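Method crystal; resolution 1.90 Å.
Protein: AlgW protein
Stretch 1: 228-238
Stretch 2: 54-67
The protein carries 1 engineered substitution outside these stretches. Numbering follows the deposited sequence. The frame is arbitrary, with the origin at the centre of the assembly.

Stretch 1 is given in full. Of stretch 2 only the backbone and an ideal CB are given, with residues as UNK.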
# COMPACT_ATOMS: atom_id res chain seq x y z
N GLY B 228 17.45 -6.77 -3.03
CA GLY B 228 18.14 -8.02 -3.29
C GLY B 228 17.26 -9.24 -3.24
O GLY B 228 17.72 -10.33 -3.62
N GLY B 229 16.00 -9.10 -2.80
CA GLY B 229 15.07 -10.21 -2.71
C GLY B 229 14.32 -10.44 -3.99
O GLY B 229 14.59 -9.80 -4.99
N ALA B 230 13.39 -11.41 -3.97
CA ALA B 230 12.75 -11.93 -5.17
C ALA B 230 11.43 -11.21 -5.50
O ALA B 230 10.59 -11.03 -4.62
CB ALA B 230 12.47 -13.43 -5.04
N LEU B 231 11.24 -10.86 -6.76
CA LEU B 231 9.90 -10.66 -7.30
C LEU B 231 9.53 -11.91 -8.07
O LEU B 231 10.26 -12.32 -8.98
CB LEU B 231 9.82 -9.43 -8.22
CG LEU B 231 8.43 -9.04 -8.70
CD1 LEU B 231 7.56 -8.60 -7.49
CD2 LEU B 231 8.58 -7.91 -9.76
N VAL B 232 8.38 -12.48 -7.76
CA VAL B 232 7.98 -13.78 -8.27
C VAL B 232 6.62 -13.67 -8.94
O VAL B 232 5.81 -12.82 -8.57
CB VAL B 232 8.04 -14.73 -7.05
CG1 VAL B 232 6.74 -15.41 -6.74
CG2 VAL B 232 9.27 -15.61 -7.09
N ASP B 233 6.36 -14.50 -9.96
CA ASP B 233 5.06 -14.49 -10.64
C ASP B 233 4.06 -15.29 -9.81
O ASP B 233 4.40 -15.83 -8.77
CB ASP B 233 5.15 -15.01 -12.09
CG ASP B 233 5.52 -16.52 -12.17
OD1 ASP B 233 5.39 -17.27 -11.18
OD2 ASP B 233 5.97 -16.97 -13.26
N ALA B 234 2.83 -15.40 -10.30
CA ALA B 234 1.77 -16.02 -9.49
C ALA B 234 2.01 -17.50 -9.24
O ALA B 234 1.35 -18.08 -8.37
CB ALA B 234 0.41 -15.82 -10.15
N ALA B 235 2.91 -18.15 -10.00
CA ALA B 235 3.25 -19.55 -9.76
C ALA B 235 4.54 -19.71 -8.97
O ALA B 235 4.97 -20.84 -8.73
CB ALA B 235 3.35 -20.32 -11.09
N GLY B 236 5.17 -18.61 -8.56
CA GLY B 236 6.38 -18.72 -7.77
C GLY B 236 7.68 -18.69 -8.57
O GLY B 236 8.73 -18.94 -7.99
N ASN B 237 7.64 -18.40 -9.87
CA ASN B 237 8.87 -18.34 -10.64
C ASN B 237 9.45 -16.94 -10.58
O ASN B 237 8.72 -15.96 -10.61
CB ASN B 237 8.66 -18.74 -12.10
CG ASN B 237 7.94 -20.07 -12.25
OD1 ASN B 237 8.50 -21.11 -11.93
ND2 ASN B 237 6.71 -20.04 -12.74
N LEU B 238 10.77 -16.87 -10.57
CA LEU B 238 11.48 -15.60 -10.44
C LEU B 238 11.38 -14.76 -11.71
O LEU B 238 11.82 -15.18 -12.78
CB LEU B 238 12.94 -15.85 -10.12
CG LEU B 238 13.83 -14.63 -9.91
CD1 LEU B 238 13.43 -13.86 -8.62
CD2 LEU B 238 15.31 -15.07 -9.90
N UNK B 54 -5.61 -18.23 -3.48
CA UNK B 54 -4.47 -18.29 -2.58
C UNK B 54 -3.18 -18.35 -3.39
O UNK B 54 -3.12 -19.00 -4.43
CB UNK B 54 -4.58 -19.50 -1.64
N UNK B 55 -2.15 -17.68 -2.88
CA UNK B 55 -0.81 -17.76 -3.43
C UNK B 55 0.10 -18.61 -2.55
O UNK B 55 1.32 -18.58 -2.72
CB UNK B 55 -0.22 -16.36 -3.60
N UNK B 56 -0.48 -19.39 -1.64
CA UNK B 56 0.30 -20.19 -0.70
C UNK B 56 1.28 -21.13 -1.42
O UNK B 56 2.44 -21.23 -1.03
CB UNK B 56 -0.64 -21.00 0.19
N UNK B 57 0.82 -21.81 -2.48
CA UNK B 57 1.67 -22.74 -3.21
C UNK B 57 2.84 -22.03 -3.85
O UNK B 57 3.98 -22.48 -3.74
CB UNK B 57 0.86 -23.48 -4.28
N UNK B 58 2.59 -20.87 -4.47
CA UNK B 58 3.69 -20.07 -5.00
C UNK B 58 4.67 -19.68 -3.90
O UNK B 58 5.89 -19.76 -4.10
CB UNK B 58 3.15 -18.82 -5.69
N UNK B 59 4.18 -19.30 -2.72
CA UNK B 59 5.10 -18.95 -1.62
C UNK B 59 5.89 -20.18 -1.19
O UNK B 59 7.11 -20.13 -1.02
CB UNK B 59 4.33 -18.37 -0.43
N UNK B 60 5.20 -21.30 -0.99
CA UNK B 60 5.87 -22.54 -0.62
C UNK B 60 7.00 -22.86 -1.59
O UNK B 60 8.07 -23.34 -1.19
CB UNK B 60 4.87 -23.70 -0.58
N UNK B 61 6.79 -22.56 -2.86
CA UNK B 61 7.77 -22.89 -3.88
C UNK B 61 9.00 -21.99 -3.78
O UNK B 61 10.14 -22.48 -3.82
CB UNK B 61 7.14 -22.78 -5.27
N UNK B 62 8.80 -20.68 -3.64
CA UNK B 62 9.87 -19.70 -3.81
C UNK B 62 10.53 -19.27 -2.50
O UNK B 62 11.73 -19.00 -2.49
CB UNK B 62 9.32 -18.46 -4.52
N UNK B 63 9.76 -19.17 -1.42
CA UNK B 63 10.32 -18.64 -0.18
C UNK B 63 11.57 -19.39 0.31
O UNK B 63 12.49 -18.72 0.81
CB UNK B 63 9.25 -18.68 0.91
N UNK B 64 11.69 -20.72 0.18
CA UNK B 64 12.94 -21.38 0.66
C UNK B 64 14.19 -20.88 -0.03
O UNK B 64 15.27 -20.93 0.56
CB UNK B 64 12.85 -22.89 0.46
N UNK B 65 14.07 -20.35 -1.24
CA UNK B 65 15.20 -19.88 -2.02
C UNK B 65 15.46 -18.38 -1.87
O UNK B 65 16.25 -17.82 -2.65
CB UNK B 65 14.97 -20.21 -3.50
N UNK B 66 14.81 -17.71 -0.92
CA UNK B 66 15.08 -16.30 -0.63
C UNK B 66 15.66 -16.23 0.77
O UNK B 66 15.10 -16.79 1.70
CB UNK B 66 13.82 -15.44 -0.75
N UNK B 67 16.80 -15.54 0.91
CA UNK B 67 17.52 -15.48 2.17
C UNK B 67 17.55 -14.04 2.67
O UNK B 67 17.37 -13.09 1.90
CB UNK B 67 18.94 -16.03 2.01

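Stretch 1 passes from an extended segment into a type I turn from Asp233 to Gly236, and the helix of stretch 2 packs against that turn, its CA at position 58 lying 4.1 Å from the CA of Gly236.

Position 54 lies out of reach of stretch 1, which therefore sets no demand there. A small polar residue just ahead of a helix could accept a bond from a free amide, and Ser54 does so, its OG accepting a hydrogen bond from the backbone N of position 56 at 3.0 Å.

At position 55, immediately before the helix, CA-to-CB points sideways, and the ideal CB is 5.3 Å from Ala234 O. Small residues would leave a gap, whereas a long or aromatic side chain could reach the turn. The residue is Tyr55, at the N-cap position. Its ring approaches Ala234, with CE1 4.4 Å from Ala234 CB and the carbonyl Ala234 O near the ring plane, at its edge.

Positions 56 and 57 meet nothing of stretch 1, and many helix-compatible residues would suit; they are Ala56 and Asn57.

Position 58 is the most constrained. Its CA-to-CB bond points toward the turn, and the ideal CB already sits 3.3 Å from Ala234 O, 3.5 Å from Gly236 N and 3.7 Å from Ala235 C. Little space remains beyond a methyl, so alanine or glycine fits best. Ala58 fills the space with its CB. A CB on Gly236 would come within 2.9 Å of Ala58 O, a clash, and its backbone angles independently call for glycine.

Position 59 points away and 60 is out of reach; Val59 and Ser60 occupy them.

At position 61 CA-to-CB points toward the turn, but with more room: the ideal CB is 4.5 Å from Ala235 O and 4.8 Å from Gly236 CA. The carbonyl of Ala235 and the Asn237 side chain offer polar atoms farther along, favouring a long donor such as lysine, arginine or glutamine. Arg61 extends with chi1, chi2 and chi3 all t, and its NH2 donates a hydrogen bond to Ala235 O at 2.7 Å, the acceptor lying near the guanidinium plane. NH1 comes to 3.0 Å from Asn237 OD1. A water oxygen accepts from both Arg61 NH2 (2.9 Å) and Asn237 ND2 (3.0 Å), bridging the two side chains.

Position 62 again points toward stretch 1, its ideal CB 3.5 Å from Gly236 O and 3.8 Å from Val232 CG2, which suits a small apolar residue. Ala62 places its CB against that valine methyl.

Position 63 points away, while 64 and 65 are out of reach; phi near -60° at 64 is compatible with proline. They are Ala63, Pro64 and Ala65.

Position 66 has extended backbone angles and points toward stretch 1, its ideal CB 4.9 Å from Ala230 CB. A medium-sized aliphatic side chain could close this gap. Val66, with chi1 t, brings CG2 to 3.8 Å from Ala230 CB.

Position 67 is out of reach and unconstrained by stretch 1; it is Ala67.

Stretch 2 54-67: SYANAVSRAAPAVA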
# COMPACT_ATOMS: atom_id res chain seq x y z
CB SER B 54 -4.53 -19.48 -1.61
OG SER B 54 -3.36 -19.55 -0.80
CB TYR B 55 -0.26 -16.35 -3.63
CG TYR B 55 -1.22 -15.54 -4.50
CD1 TYR B 55 -1.26 -15.73 -5.90
CD2 TYR B 55 -2.13 -14.63 -3.95
CE1 TYR B 55 -2.12 -15.06 -6.69
CE2 TYR B 55 -3.02 -13.92 -4.76
CZ TYR B 55 -2.99 -14.15 -6.13
OH TYR B 55 -3.85 -13.50 -6.96
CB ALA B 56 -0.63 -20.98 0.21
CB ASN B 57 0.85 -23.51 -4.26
CG ASN B 57 -0.07 -24.51 -3.62
OD1 ASN B 57 -1.03 -25.00 -4.22
ND2 ASN B 57 0.22 -24.84 -2.38
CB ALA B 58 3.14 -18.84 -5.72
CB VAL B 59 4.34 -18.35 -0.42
CG1 VAL B 59 5.24 -18.39 0.88
CG2 VAL B 59 3.78 -16.93 -0.71
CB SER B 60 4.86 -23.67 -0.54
OG SER B 60 4.20 -23.64 0.71
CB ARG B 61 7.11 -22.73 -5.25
CG ARG B 61 7.71 -23.59 -6.32
CD ARG B 61 6.81 -23.66 -7.54
NE ARG B 61 7.57 -24.05 -8.72
CZ ARG B 61 7.36 -23.56 -9.94
NH1 ARG B 61 8.11 -23.97 -10.96
NH2 ARG B 61 6.41 -22.66 -10.15
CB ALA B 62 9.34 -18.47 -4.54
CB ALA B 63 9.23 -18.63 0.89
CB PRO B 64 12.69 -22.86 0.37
CG PRO B 64 11.19 -23.00 0.45
CD PRO B 64 10.68 -21.73 -0.20
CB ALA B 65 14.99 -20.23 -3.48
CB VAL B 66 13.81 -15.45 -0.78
CG1 VAL B 66 14.12 -13.92 -0.57
CG2 VAL B 66 13.17 -15.74 -2.13
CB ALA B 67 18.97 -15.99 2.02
O HOH W 1 5.61 -22.83 -12.93
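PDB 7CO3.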